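Single-stranded DNA specific exonuclease RecJ (Thermus thermophilus, PDB 2ZXO) degrades single-stranded DNA exonucleolytically in the 5' to 3' direction, using divalent metal ions, and shows no detectable activity on single-stranded RNA. Local coordinates at residues A[486-491]-A[519-524]; A[538-543]-A[599-604]. All coordinates share one frame; numbering follows the deposited sequence.

Contact 1: A[486-491]-A[519-524]; sequences GVRVLA and AYEVQA
The OB domain of RecJ pairs two of its strands in parallel where 486-491 meets 519-524, with Val489 opposite Val522 and Leu490 opposite Gln523. The ladder rests on Leu490 N, which donates to Val522 O at 2.7 Å, and on Leu490 O, which receives Ala524 N at 2.9 Å. Val522 O also takes a CA-H contact from Val489.

The polar side of the pair is carried by Arg488 and Glu521, whose side chains run alongside each other in the same direction. Arg488 NE gives a salt-bridging hydrogen bond to Glu521 OE1 at 3.2 Å, close to straight at 163°. The acceptor lies in the guanidinium plane, while NE meets OE1 from above the carboxylate plane, 40° out of it; the two flat groups are turned 49° apart. The other carboxylate oxygen, OE2, is held by Asn512 ND2 of the adjoining strand, so this buried acid is gripped from both flanking strands. Leu490 CG leans over the rim of one guanidinium face.

On the opposite face, Val487 CG2 meets Val522 CG2 at 3.7 Å, and both valines also touch Leu464 of strand 461-466. Farther along, Ala491 CB packs on Ala524 CB. With antiparallel neighbours 479-484 and 503-514 flanking the pair in a mixed sheet, the parallel pairing of 487-492 with 517-528 is consistent with the third-to-fifth strand pairing of an OB fold, the rest of which is antiparallel.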
# COMPACT_ATOMS: atom_id res chain seq x y z
N GLY A 486 21.09 8.84 -18.22
CA GLY A 486 21.34 10.03 -17.43
C GLY A 486 20.86 10.08 -15.99
O GLY A 486 21.14 11.06 -15.30
N VAL A 487 20.12 9.07 -15.52
CA VAL A 487 19.66 9.10 -14.14
C VAL A 487 20.25 7.94 -13.35
O VAL A 487 20.26 6.80 -13.83
CB VAL A 487 18.08 9.11 -14.04
CG1 VAL A 487 17.46 9.02 -15.42
CG2 VAL A 487 17.59 8.01 -13.13
N ARG A 488 20.76 8.21 -12.15
CA ARG A 488 21.36 7.13 -11.38
C ARG A 488 20.32 6.27 -10.67
O ARG A 488 19.41 6.76 -10.03
CB ARG A 488 22.35 7.69 -10.35
CG ARG A 488 23.28 6.61 -9.76
CD ARG A 488 24.49 7.21 -9.03
NE ARG A 488 24.21 7.44 -7.62
CZ ARG A 488 24.73 6.71 -6.65
NH1 ARG A 488 25.56 5.72 -6.93
NH2 ARG A 488 24.39 6.94 -5.39
N VAL A 489 20.49 4.96 -10.78
CA VAL A 489 19.57 4.02 -10.16
C VAL A 489 20.35 3.11 -9.19
O VAL A 489 21.46 2.68 -9.48
CB VAL A 489 18.84 3.22 -11.30
CG1 VAL A 489 19.76 3.08 -12.47
CG2 VAL A 489 18.39 1.86 -10.81
N LEU A 490 19.77 2.85 -8.02
CA LEU A 490 20.42 2.00 -7.02
C LEU A 490 19.61 0.73 -6.91
O LEU A 490 18.39 0.77 -7.00
CB LEU A 490 20.49 2.72 -5.67
CG LEU A 490 21.62 3.76 -5.63
CD1 LEU A 490 21.07 5.16 -5.37
CD2 LEU A 490 22.62 3.37 -4.55
N ALA A 491 20.28 -0.40 -6.70
CA ALA A 491 19.53 -1.65 -6.66
C ALA A 491 20.27 -2.85 -6.10
O ALA A 491 21.48 -2.87 -5.97
CB ALA A 491 19.05 -1.98 -8.08
N ALA A 519 20.16 15.00 -4.58
CA ALA A 519 20.38 14.27 -5.81
C ALA A 519 19.06 13.54 -6.08
O ALA A 519 18.44 13.02 -5.16
CB ALA A 519 21.53 13.27 -5.63
N TYR A 520 18.61 13.53 -7.34
CA TYR A 520 17.34 12.88 -7.66
C TYR A 520 17.67 11.69 -8.49
O TYR A 520 18.17 11.81 -9.60
CB TYR A 520 16.42 13.83 -8.41
CG TYR A 520 16.01 14.99 -7.56
CD1 TYR A 520 14.87 14.94 -6.77
CD2 TYR A 520 16.82 16.12 -7.48
CE1 TYR A 520 14.53 15.98 -5.91
CE2 TYR A 520 16.49 17.16 -6.63
CZ TYR A 520 15.36 17.08 -5.85
OH TYR A 520 15.09 18.11 -5.00
N GLU A 521 17.38 10.54 -7.92
CA GLU A 521 17.70 9.28 -8.55
C GLU A 521 16.68 8.19 -8.18
O GLU A 521 15.84 8.37 -7.31
CB GLU A 521 19.12 8.89 -8.15
CG GLU A 521 19.58 9.64 -6.90
CD GLU A 521 21.04 9.42 -6.55
OE1 GLU A 521 21.91 9.72 -7.40
OE2 GLU A 521 21.31 8.95 -5.42
N VAL A 522 16.79 7.06 -8.86
CA VAL A 522 15.87 5.98 -8.69
C VAL A 522 16.33 4.81 -7.86
O VAL A 522 17.44 4.29 -8.02
CB VAL A 522 15.43 5.48 -10.10
CG1 VAL A 522 14.39 4.38 -9.98
CG2 VAL A 522 14.89 6.67 -10.91
N GLN A 523 15.45 4.41 -6.96
CA GLN A 523 15.65 3.28 -6.09
C GLN A 523 14.88 2.16 -6.79
O GLN A 523 13.64 2.14 -6.77
CB GLN A 523 15.00 3.57 -4.74
CG GLN A 523 15.33 2.59 -3.64
CD GLN A 523 16.81 2.62 -3.31
OE1 GLN A 523 17.40 3.69 -3.05
NE2 GLN A 523 17.43 1.44 -3.33
N ALA A 524 15.59 1.23 -7.41
CA ALA A 524 14.94 0.12 -8.10
C ALA A 524 14.23 -0.80 -7.10
O ALA A 524 14.82 -1.15 -6.09
CB ALA A 524 15.98 -0.67 -8.85

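Contact 2: A[538-543]-A[599-604]; sequences APFAYP and RRVEVA
Strands 541-543 and 601-603 run parallel, their short axes 36° apart, and are laced by Val601 N to Phe540 O (2.7 Å), Tyr542 N to Val601 O and Val603 N to Tyr542 O.

Tyr542 and Arg600 dominate the side-chain contact. The guanidinium lies flat over the centre of one phenol face with the planes only 10° apart, and Arg600 CZ lies 3.8 Å from the centroid of the Tyr542 ring, a stacked cation-pi pair. Arg600 starts with CG opposite the backbone N and then bends at chi2 (-75°), which folds the chain back over the ring; Arg600 NE comes to 3.5 Å from Tyr542 CE1. A water lies within hydrogen-bonding distance of Tyr542 O and Glu602 OE2 and links the two strands, while Glu602 OE1 forms a salt bridge with Arg552.

The reverse side is apolar: Ala541 CB faces Val603 CG2 at 4.1 Å. Near the start of the pair, Arg599 O approaches the edge of the Phe540 ring, in its plane.

Strand 541-543 is the outermost of a five-stranded parallel sheet, and 601-603 separates it from 587-588, whose Trp588 touches Val601 and Val603. Helix 643-655 packs against the outer strand through Phe646 on Ala541, and against the preceding loop through Leu650 on Phe540.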
# COMPACT_ATOMS: atom_id res chain seq x y z
N ALA A 538 -7.13 -1.69 -26.52
CA ALA A 538 -7.28 -2.68 -27.58
C ALA A 538 -6.57 -2.13 -28.83
O ALA A 538 -6.96 -1.11 -29.39
CB ALA A 538 -8.76 -2.93 -27.87
N PRO A 539 -5.51 -2.82 -29.28
CA PRO A 539 -4.67 -2.48 -30.43
C PRO A 539 -5.39 -2.18 -31.73
O PRO A 539 -6.41 -2.78 -32.04
CB PRO A 539 -3.77 -3.70 -30.61
CG PRO A 539 -3.90 -4.47 -29.34
CD PRO A 539 -5.30 -4.22 -28.88
N PHE A 540 -4.84 -1.24 -32.49
CA PHE A 540 -5.38 -0.90 -33.81
C PHE A 540 -4.18 -0.40 -34.64
O PHE A 540 -4.21 -0.45 -35.86
CB PHE A 540 -6.47 0.18 -33.71
CG PHE A 540 -5.96 1.57 -33.58
CD1 PHE A 540 -5.51 2.26 -34.70
CD2 PHE A 540 -5.91 2.20 -32.33
CE1 PHE A 540 -5.02 3.57 -34.58
CE2 PHE A 540 -5.42 3.52 -32.20
CZ PHE A 540 -4.98 4.20 -33.32
N ALA A 541 -3.12 0.03 -33.95
CA ALA A 541 -1.93 0.54 -34.61
C ALA A 541 -0.74 -0.35 -34.25
O ALA A 541 -0.39 -0.47 -33.09
CB ALA A 541 -1.67 1.98 -34.14
N TYR A 542 -0.11 -0.98 -35.22
CA TYR A 542 0.98 -1.86 -34.90
C TYR A 542 2.33 -1.37 -35.39
O TYR A 542 2.59 -1.33 -36.60
CB TYR A 542 0.71 -3.25 -35.46
CG TYR A 542 -0.53 -3.89 -34.90
CD1 TYR A 542 -1.80 -3.34 -35.12
CD2 TYR A 542 -0.43 -5.04 -34.12
CE1 TYR A 542 -2.92 -3.92 -34.59
CE2 TYR A 542 -1.57 -5.64 -33.59
CZ TYR A 542 -2.79 -5.07 -33.83
OH TYR A 542 -3.89 -5.66 -33.27
N PRO A 543 3.20 -0.97 -34.45
CA PRO A 543 4.54 -0.46 -34.72
C PRO A 543 5.28 -1.38 -35.65
O PRO A 543 5.42 -2.57 -35.38
CB PRO A 543 5.17 -0.42 -33.34
CG PRO A 543 4.05 0.03 -32.52
CD PRO A 543 2.89 -0.81 -33.01
N ARG A 599 -9.54 1.34 -38.07
CA ARG A 599 -8.40 1.10 -38.93
C ARG A 599 -7.30 0.20 -38.36
O ARG A 599 -6.36 0.74 -37.80
CB ARG A 599 -7.79 2.47 -39.28
CG ARG A 599 -8.56 3.26 -40.32
CD ARG A 599 -7.93 3.07 -41.67
NE ARG A 599 -7.94 1.67 -42.07
CZ ARG A 599 -7.17 1.15 -43.02
NH1 ARG A 599 -6.32 1.93 -43.68
NH2 ARG A 599 -7.24 -0.14 -43.30
N ARG A 600 -7.39 -1.13 -38.49
CA ARG A 600 -6.30 -1.99 -37.99
C ARG A 600 -5.14 -1.76 -38.97
O ARG A 600 -5.12 -2.31 -40.07
CB ARG A 600 -6.73 -3.47 -37.97
CG ARG A 600 -5.81 -4.47 -37.20
CD ARG A 600 -4.52 -4.79 -37.97
NE ARG A 600 -3.71 -5.90 -37.42
CZ ARG A 600 -2.42 -6.10 -37.71
NH1 ARG A 600 -1.75 -7.12 -37.17
NH2 ARG A 600 -1.80 -5.26 -38.54
N VAL A 601 -4.17 -0.94 -38.56
CA VAL A 601 -3.05 -0.55 -39.40
C VAL A 601 -1.66 -0.77 -38.83
O VAL A 601 -1.49 -1.00 -37.63
CB VAL A 601 -3.16 0.93 -39.73
CG1 VAL A 601 -4.45 1.19 -40.48
CG2 VAL A 601 -3.10 1.74 -38.44
N GLU A 602 -0.67 -0.70 -39.72
CA GLU A 602 0.75 -0.85 -39.40
C GLU A 602 1.43 0.51 -39.58
O GLU A 602 1.38 1.12 -40.66
CB GLU A 602 1.40 -1.92 -40.28
CG GLU A 602 0.96 -3.32 -39.89
CD GLU A 602 1.69 -4.39 -40.66
OE1 GLU A 602 1.11 -4.96 -41.61
OE2 GLU A 602 2.86 -4.66 -40.33
N VAL A 603 2.07 0.96 -38.51
CA VAL A 603 2.70 2.28 -38.47
C VAL A 603 4.19 2.23 -38.28
O VAL A 603 4.70 1.44 -37.49
CB VAL A 603 2.09 3.12 -37.34
CG1 VAL A 603 2.60 4.56 -37.40
CG2 VAL A 603 0.56 3.07 -37.42
N ALA A 604 4.88 3.08 -39.02
CA ALA A 604 6.33 3.17 -38.93
C ALA A 604 6.62 4.66 -38.81
O ALA A 604 5.84 5.49 -39.29
CB ALA A 604 6.99 2.58 -40.17
O HOH W 1 3.55 -3.99 -37.57

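Overall arrangement
Contacts 1 and 2 illustrate how parallel strand pairing recurs in separate modules of one chain. Contact 1 closes within the OB domain before contact 2 opens in the C-terminal domain, and strand 517-528 is followed directly by strand 541-543. Their centres are 34 Å apart and their nearest atoms about 24 Å apart, so they do not touch. Contact 1 pairs interior strands of a mixed sheet, whereas contact 2 includes an outermost strand of a wholly parallel one. Both are structural packing away from the two-manganese site formed by Asp80, Asp82, Asp84, Asp136, His160 and Asp221.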